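Local coordinates for racemase, putative (Roseobacter denitrificans, PDB 3TCS), which is a magnesium-binding member of the mandelate racemase/muconate lactonizing enzyme family, a putative racemase that may also have hydro-lyase activity, at residues 201-215 with 227-241. Residues are numbered along the deposited sequence; the frame is centred on the assembly and turned at random.
Sequences DLLIDANSCYTPDRA and FCHFEEPCPYWELAQ. With MG (magnesium ion), chain J; DAL (D-alanine), chain L.
Strands 201-205 and 229-231 run side by side in parallel, their axes 4.8 Å apart and 12° askew, as neighbouring staves of the TIM barrel; helix 212-224 links them in a beta-alpha-beta unit. Ile204 anchors the pairing, its N donating to His229 O and its O accepting from Glu231 N; Ala206 N then bonds Glu231 O. Side chains sort by face. On the barrel's helix side, Leu202 CB packs over one face of the Phe227 ring, 3.6 Å from its centroid, while Ile204 CB approaches obliquely and Ile189 and Met192 of helix 184-196 close in from outside. A serine in place of Phe227 would probably open a gap beside Leu202 and leave Met192 poorly packed. Further along, Ile204 CG2 touches Phe230 CD1, and Ala206 is small enough to fit at the same ring.

Asp205 and Glu231 point inward from the C-terminal ends of their strands, where TIM barrels carry their active sites and carboxylates suit a metal. Asp205 OD2 and Glu231 OE2 both bind magnesium, at 2.1 and 2.0 Å; Glu257, water and D-alanine complete the site. With CG anti to the backbone N (chi1 -164°), Asp205 also has OD1 accepting from Asn207 N, two residues on, an Asx turn that holds the carboxylate while OD2 binds the metal. His229 NE2 donates almost straight, 172°, to Glu231 OE1; this bond and a salt bridge from Lys167 fix how the carboxylate is turned. Leu203 CD2 rests over the imidazole face. Beyond the strands, compact Ser208 ties the loops together: its OG accepts from Tyr236 N at 2.9 Å and donates to Glu232 OE2 at 2.5 Å.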
loop_
_atom_site.group_PDB
_atom_site.type_symbol
_atom_site.label_atom_id
_atom_site.label_comp_id
_atom_site.label_asym_id
_atom_site.label_seq_id
_atom_site.Cartn_x
_atom_site.Cartn_y
_atom_site.Cartn_z
ATOM N N ASP B 201 -32.383 -1.562 14.287
ATOM C CA ASP B 201 -31.010 -1.827 14.688
ATOM C C ASP B 201 -30.221 -0.540 14.553
ATOM O O ASP B 201 -30.391 0.201 13.588
ATOM C CB ASP B 201 -30.374 -2.898 13.800
ATOM C CG ASP B 201 -30.942 -4.276 14.052
ATOM O OD1 ASP B 201 -31.025 -4.679 15.232
ATOM O OD2 ASP B 201 -31.293 -4.960 13.069
ATOM N N LEU B 202 -29.357 -0.274 15.522
ATOM C CA LEU B 202 -28.548 0.929 15.480
ATOM C C LEU B 202 -27.081 0.548 15.483
ATOM O O LEU B 202 -26.630 -0.241 16.320
ATOM C CB LEU B 202 -28.870 1.831 16.673
ATOM C CG LEU B 202 -30.318 2.325 16.711
ATOM C CD1 LEU B 202 -30.540 3.185 17.953
ATOM C CD2 LEU B 202 -30.611 3.129 15.443
ATOM N N LEU B 203 -26.351 1.109 14.525
ATOM C CA LEU B 203 -24.928 0.856 14.357
ATOM C C LEU B 203 -24.182 2.179 14.472
ATOM O O LEU B 203 -24.766 3.245 14.283
ATOM C CB LEU B 203 -24.655 0.281 12.966
ATOM C CG LEU B 203 -25.330 -1.017 12.517
ATOM C CD1 LEU B 203 -26.839 -0.817 12.342
ATOM C CD2 LEU B 203 -24.701 -1.453 11.203
ATOM N N ILE B 204 -22.896 2.119 14.779
ATOM C CA ILE B 204 -22.117 3.344 14.854
ATOM C C ILE B 204 -20.712 3.042 14.334
ATOM O O ILE B 204 -20.252 1.902 14.399
ATOM C CB ILE B 204 -22.091 3.912 16.296
ATOM C CG1 ILE B 204 -21.805 5.415 16.247
ATOM C CG2 ILE B 204 -21.051 3.185 17.134
ATOM C CD1 ILE B 204 -22.177 6.160 17.523
ATOM N N ASP B 205 -20.046 4.059 13.794
ATOM C CA ASP B 205 -18.709 3.893 13.224
ATOM C C ASP B 205 -17.828 5.019 13.754
ATOM O O ASP B 205 -18.165 6.190 13.596
ATOM C CB ASP B 205 -18.798 3.987 11.694
ATOM C CG ASP B 205 -17.566 3.442 10.992
ATOM O OD1 ASP B 205 -16.455 3.542 11.554
ATOM O OD2 ASP B 205 -17.722 2.928 9.862
ATOM N N ALA B 206 -16.705 4.675 14.377
ATOM C CA ALA B 206 -15.811 5.691 14.939
ATOM C C ALA B 206 -14.625 6.036 14.043
ATOM O O ALA B 206 -13.811 6.898 14.379
ATOM C CB ALA B 206 -15.311 5.238 16.308
ATOM N N ASN B 207 -14.529 5.352 12.911
ATOM C CA ASN B 207 -13.458 5.573 11.945
ATOM C C ASN B 207 -12.069 5.826 12.536
ATOM O O ASN B 207 -11.458 6.863 12.282
ATOM C CB ASN B 207 -13.854 6.715 10.999
ATOM C CG ASN B 207 -14.993 6.322 10.062
ATOM O OD1 ASN B 207 -14.797 5.564 9.103
ATOM N ND2 ASN B 207 -16.192 6.817 10.347
ATOM N N SER B 208 -11.585 4.870 13.331
ATOM C CA SER B 208 -10.254 4.924 13.942
ATOM C C SER B 208 -9.975 6.072 14.910
ATOM O O SER B 208 -8.821 6.434 15.129
ATOM C CB SER B 208 -9.183 4.949 12.844
ATOM O OG SER B 208 -9.164 3.741 12.104
ATOM N N CYS B 209 -11.010 6.621 15.524
ATOM C CA CYS B 209 -10.806 7.750 16.424
ATOM C C CYS B 209 -10.233 7.503 17.819
ATOM O O CYS B 209 -9.383 8.263 18.284
ATOM C CB CYS B 209 -12.121 8.514 16.581
ATOM S SG CYS B 209 -12.054 9.865 17.796
ATOM N N TYR B 210 -10.680 6.435 18.468
ATOM C CA TYR B 210 -10.321 6.159 19.859
ATOM C C TYR B 210 -9.157 5.275 20.268
ATOM O O TYR B 210 -8.668 4.449 19.506
ATOM C CB TYR B 210 -11.555 5.606 20.571
ATOM C CG TYR B 210 -12.812 6.411 20.364
ATOM C CD1 TYR B 210 -12.870 7.753 20.733
ATOM C CD2 TYR B 210 -13.964 5.819 19.840
ATOM C CE1 TYR B 210 -14.042 8.490 20.591
ATOM C CE2 TYR B 210 -15.148 6.552 19.693
ATOM C CZ TYR B 210 -15.175 7.886 20.076
ATOM O OH TYR B 210 -16.338 8.607 19.972
ATOM N N THR B 211 -8.735 5.472 21.516
ATOM C CA THR B 211 -7.699 4.658 22.134
ATOM C C THR B 211 -8.571 3.558 22.739
ATOM O O THR B 211 -9.775 3.756 22.916
ATOM C CB THR B 211 -6.981 5.398 23.285
ATOM O OG1 THR B 211 -7.950 5.831 24.252
ATOM C CG2 THR B 211 -6.215 6.599 22.759
ATOM N N PRO B 212 -7.995 2.388 23.057
ATOM C CA PRO B 212 -8.824 1.326 23.636
ATOM C C PRO B 212 -9.673 1.733 24.846
ATOM O O PRO B 212 -10.853 1.387 24.918
ATOM C CB PRO B 212 -7.802 0.242 23.967
ATOM C CG PRO B 212 -6.825 0.385 22.852
ATOM C CD PRO B 212 -6.639 1.890 22.765
ATOM N N ASP B 213 -9.088 2.468 25.790
ATOM C CA ASP B 213 -9.837 2.888 26.977
ATOM C C ASP B 213 -11.034 3.770 26.652
ATOM O O ASP B 213 -12.127 3.555 27.170
ATOM C CB ASP B 213 -8.928 3.616 27.972
ATOM C CG ASP B 213 -7.988 2.675 28.689
ATOM O OD1 ASP B 213 -8.417 1.547 29.006
ATOM O OD2 ASP B 213 -6.828 3.063 28.949
ATOM N N ARG B 214 -10.831 4.764 25.795
ATOM C CA ARG B 214 -11.918 5.659 25.423
ATOM C C ARG B 214 -12.994 4.914 24.635
ATOM O O ARG B 214 -14.189 5.173 24.802
ATOM C CB ARG B 214 -11.377 6.838 24.607
ATOM C CG ARG B 214 -12.450 7.781 24.066
ATOM C CD ARG B 214 -13.398 8.278 25.159
ATOM N NE ARG B 214 -14.393 9.193 24.603
ATOM C CZ ARG B 214 -15.539 9.522 25.191
ATOM N NH1 ARG B 214 -15.859 9.015 26.376
ATOM N NH2 ARG B 214 -16.371 10.360 24.584
ATOM N N ALA B 215 -12.569 3.991 23.777
ATOM C CA ALA B 215 -13.504 3.208 22.977
ATOM C C ALA B 215 -14.370 2.346 23.887
ATOM O O ALA B 215 -15.560 2.150 23.628
ATOM C CB ALA B 215 -12.745 2.322 21.985
ATOM N N PHE B 227 -27.341 -0.514 21.045
ATOM C CA PHE B 227 -26.692 -0.548 19.730
ATOM C C PHE B 227 -26.129 -1.959 19.567
ATOM O O PHE B 227 -25.777 -2.601 20.551
ATOM C CB PHE B 227 -25.551 0.474 19.639
ATOM C CG PHE B 227 -25.994 1.854 19.243
ATOM C CD1 PHE B 227 -26.894 2.567 20.028
ATOM C CD2 PHE B 227 -25.487 2.454 18.092
ATOM C CE1 PHE B 227 -27.281 3.865 19.675
ATOM C CE2 PHE B 227 -25.863 3.743 17.729
ATOM C CZ PHE B 227 -26.765 4.453 18.524
ATOM N N CYS B 228 -26.021 -2.439 18.333
ATOM C CA CYS B 228 -25.528 -3.797 18.116
ATOM C C CYS B 228 -24.283 -3.885 17.245
ATOM O O CYS B 228 -23.833 -4.983 16.929
ATOM C CB CYS B 228 -26.625 -4.633 17.462
ATOM S SG CYS B 228 -27.081 -4.042 15.807
ATOM N N HIS B 229 -23.698 -2.743 16.901
ATOM C CA HIS B 229 -22.553 -2.739 15.995
ATOM C C HIS B 229 -21.652 -1.526 16.270
ATOM O O HIS B 229 -22.087 -0.390 16.143
ATOM C CB HIS B 229 -23.155 -2.725 14.578
ATOM C CG HIS B 229 -22.167 -2.646 13.460
ATOM N ND1 HIS B 229 -22.098 -3.606 12.475
ATOM C CD2 HIS B 229 -21.329 -1.654 13.075
ATOM C CE1 HIS B 229 -21.271 -3.206 11.528
ATOM N NE2 HIS B 229 -20.791 -2.023 11.865
ATOM N N PHE B 230 -20.408 -1.786 16.675
ATOM C CA PHE B 230 -19.430 -0.739 16.987
ATOM C C PHE B 230 -18.267 -0.898 16.007
ATOM O O PHE B 230 -17.389 -1.750 16.186
ATOM C CB PHE B 230 -18.954 -0.901 18.440
ATOM C CG PHE B 230 -18.119 0.248 18.956
ATOM C CD1 PHE B 230 -17.971 1.422 18.224
ATOM C CD2 PHE B 230 -17.501 0.156 20.200
ATOM C CE1 PHE B 230 -17.219 2.490 18.726
ATOM C CE2 PHE B 230 -16.750 1.211 20.713
ATOM C CZ PHE B 230 -16.608 2.381 19.977
ATOM N N GLU B 231 -18.261 -0.058 14.977
ATOM C CA GLU B 231 -17.254 -0.149 13.928
ATOM C C GLU B 231 -15.991 0.692 14.067
ATOM O O GLU B 231 -16.044 1.875 14.418
ATOM C CB GLU B 231 -17.916 0.163 12.583
ATOM C CG GLU B 231 -17.068 -0.157 11.361
ATOM C CD GLU B 231 -17.882 -0.094 10.076
ATOM O OE1 GLU B 231 -19.099 -0.362 10.139
ATOM O OE2 GLU B 231 -17.307 0.198 9.007
ATOM N N GLU B 232 -14.861 0.050 13.770
ATOM C CA GLU B 232 -13.538 0.673 13.789
ATOM C C GLU B 232 -13.327 1.614 14.972
ATOM O O GLU B 232 -13.091 2.814 14.803
ATOM C CB GLU B 232 -13.327 1.422 12.471
ATOM C CG GLU B 232 -11.876 1.642 12.097
ATOM C CD GLU B 232 -11.733 2.239 10.707
ATOM O OE1 GLU B 232 -12.266 1.635 9.753
ATOM O OE2 GLU B 232 -11.093 3.303 10.567
ATOM N N PRO B 233 -13.402 1.076 16.196
ATOM C CA PRO B 233 -13.218 1.902 17.390
ATOM C C PRO B 233 -11.838 2.543 17.504
ATOM O O PRO B 233 -11.720 3.695 17.924
ATOM C CB PRO B 233 -13.496 0.927 18.531
ATOM C CG PRO B 233 -13.066 -0.392 17.963
ATOM C CD PRO B 233 -13.624 -0.334 16.559
ATOM N N CYS B 234 -10.803 1.792 17.124
ATOM C CA CYS B 234 -9.424 2.271 17.212
ATOM C C CYS B 234 -8.733 2.322 15.855
ATOM O O CYS B 234 -9.237 1.772 14.873
ATOM C CB CYS B 234 -8.614 1.346 18.128
ATOM S SG CYS B 234 -9.350 1.038 19.747
ATOM N N PRO B 235 -7.566 2.991 15.780
ATOM C CA PRO B 235 -6.838 3.071 14.509
ATOM C C PRO B 235 -6.818 1.667 13.904
ATOM O O PRO B 235 -6.357 0.715 14.538
ATOM C CB PRO B 235 -5.460 3.554 14.940
ATOM C CG PRO B 235 -5.805 4.507 16.065
ATOM C CD PRO B 235 -6.860 3.734 16.843
ATOM N N TYR B 236 -7.324 1.538 12.683
ATOM C CA TYR B 236 -7.417 0.232 12.040
ATOM C C TYR B 236 -6.117 -0.550 11.890
ATOM O O TYR B 236 -6.144 -1.782 11.823
ATOM C CB TYR B 236 -8.118 0.362 10.682
ATOM C CG TYR B 236 -7.272 0.919 9.554
ATOM C CD1 TYR B 236 -6.334 0.119 8.900
ATOM C CD2 TYR B 236 -7.443 2.234 9.114
ATOM C CE1 TYR B 236 -5.584 0.616 7.828
ATOM C CE2 TYR B 236 -6.700 2.743 8.044
ATOM C CZ TYR B 236 -5.776 1.929 7.405
ATOM O OH TYR B 236 -5.059 2.426 6.337
ATOM N N TRP B 237 -4.993 0.159 11.841
ATOM C CA TRP B 237 -3.685 -0.472 11.695
ATOM C C TRP B 237 -3.102 -0.987 13.011
ATOM O O TRP B 237 -2.000 -1.530 13.029
ATOM C CB TRP B 237 -2.701 0.501 11.034
ATOM C CG TRP B 237 -2.532 1.812 11.759
ATOM C CD1 TRP B 237 -1.621 2.099 12.735
ATOM C CD2 TRP B 237 -3.304 3.004 11.566
ATOM N NE1 TRP B 237 -1.777 3.395 13.161
ATOM C CE2 TRP B 237 -2.803 3.975 12.460
ATOM C CE3 TRP B 237 -4.371 3.346 10.724
ATOM C CZ2 TRP B 237 -3.331 5.269 12.539
ATOM C CZ3 TRP B 237 -4.900 4.634 10.801
ATOM C CH2 TRP B 237 -4.376 5.579 11.704
ATOM N N GLU B 238 -3.837 -0.810 14.108
ATOM C CA GLU B 238 -3.400 -1.288 15.423
ATOM C C GLU B 238 -4.332 -2.418 15.848
ATOM O O GLU B 238 -5.227 -2.229 16.676
ATOM C CB GLU B 238 -3.461 -0.162 16.461
ATOM C CG GLU B 238 -2.467 0.969 16.238
ATOM C CD GLU B 238 -1.020 0.505 16.281
ATOM O OE1 GLU B 238 -0.718 -0.455 17.020
ATOM O OE2 GLU B 238 -0.176 1.109 15.588
ATOM N N LEU B 239 -4.111 -3.597 15.276
ATOM C CA LEU B 239 -4.944 -4.758 15.554
ATOM C C LEU B 239 -5.106 -5.079 17.037
ATOM O O LEU B 239 -6.205 -5.416 17.482
ATOM C CB LEU B 239 -4.390 -5.978 14.815
ATOM C CG LEU B 239 -4.345 -5.847 13.289
ATOM C CD1 LEU B 239 -3.710 -7.093 12.687
ATOM C CD2 LEU B 239 -5.754 -5.646 12.746
ATOM N N ALA B 240 -4.018 -4.975 17.797
ATOM C CA ALA B 240 -4.057 -5.272 19.227
ATOM C C ALA B 240 -4.997 -4.337 19.995
ATOM O O ALA B 240 -5.672 -4.762 20.931
ATOM C CB ALA B 240 -2.649 -5.200 19.812
ATOM N N GLN B 241 -5.031 -3.066 19.606
ATOM C CA GLN B 241 -5.909 -2.099 20.258
ATOM C C GLN B 241 -7.366 -2.477 20.012
ATOM O O GLN B 241 -8.181 -2.511 20.935
ATOM C CB GLN B 241 -5.651 -0.691 19.717
ATOM C CG GLN B 241 -4.416 -0.013 20.290
ATOM C CD GLN B 241 -4.190 1.362 19.696
ATOM O OE1 GLN B 241 -5.141 2.102 19.428
ATOM N NE2 GLN B 241 -2.927 1.719 19.499
HETATM MG MG MG J . -16.563 1.981 8.431
HETATM N N DAL L . -18.335 1.992 6.862
HETATM C CA DAL L . -18.319 3.460 6.724
HETATM C CB DAL L . -19.002 3.883 5.431
HETATM C C DAL L . -16.910 3.948 6.712
HETATM O O DAL L . -16.199 3.742 7.643
HETATM O O HOH W 1 -14.920 2.454 9.651
#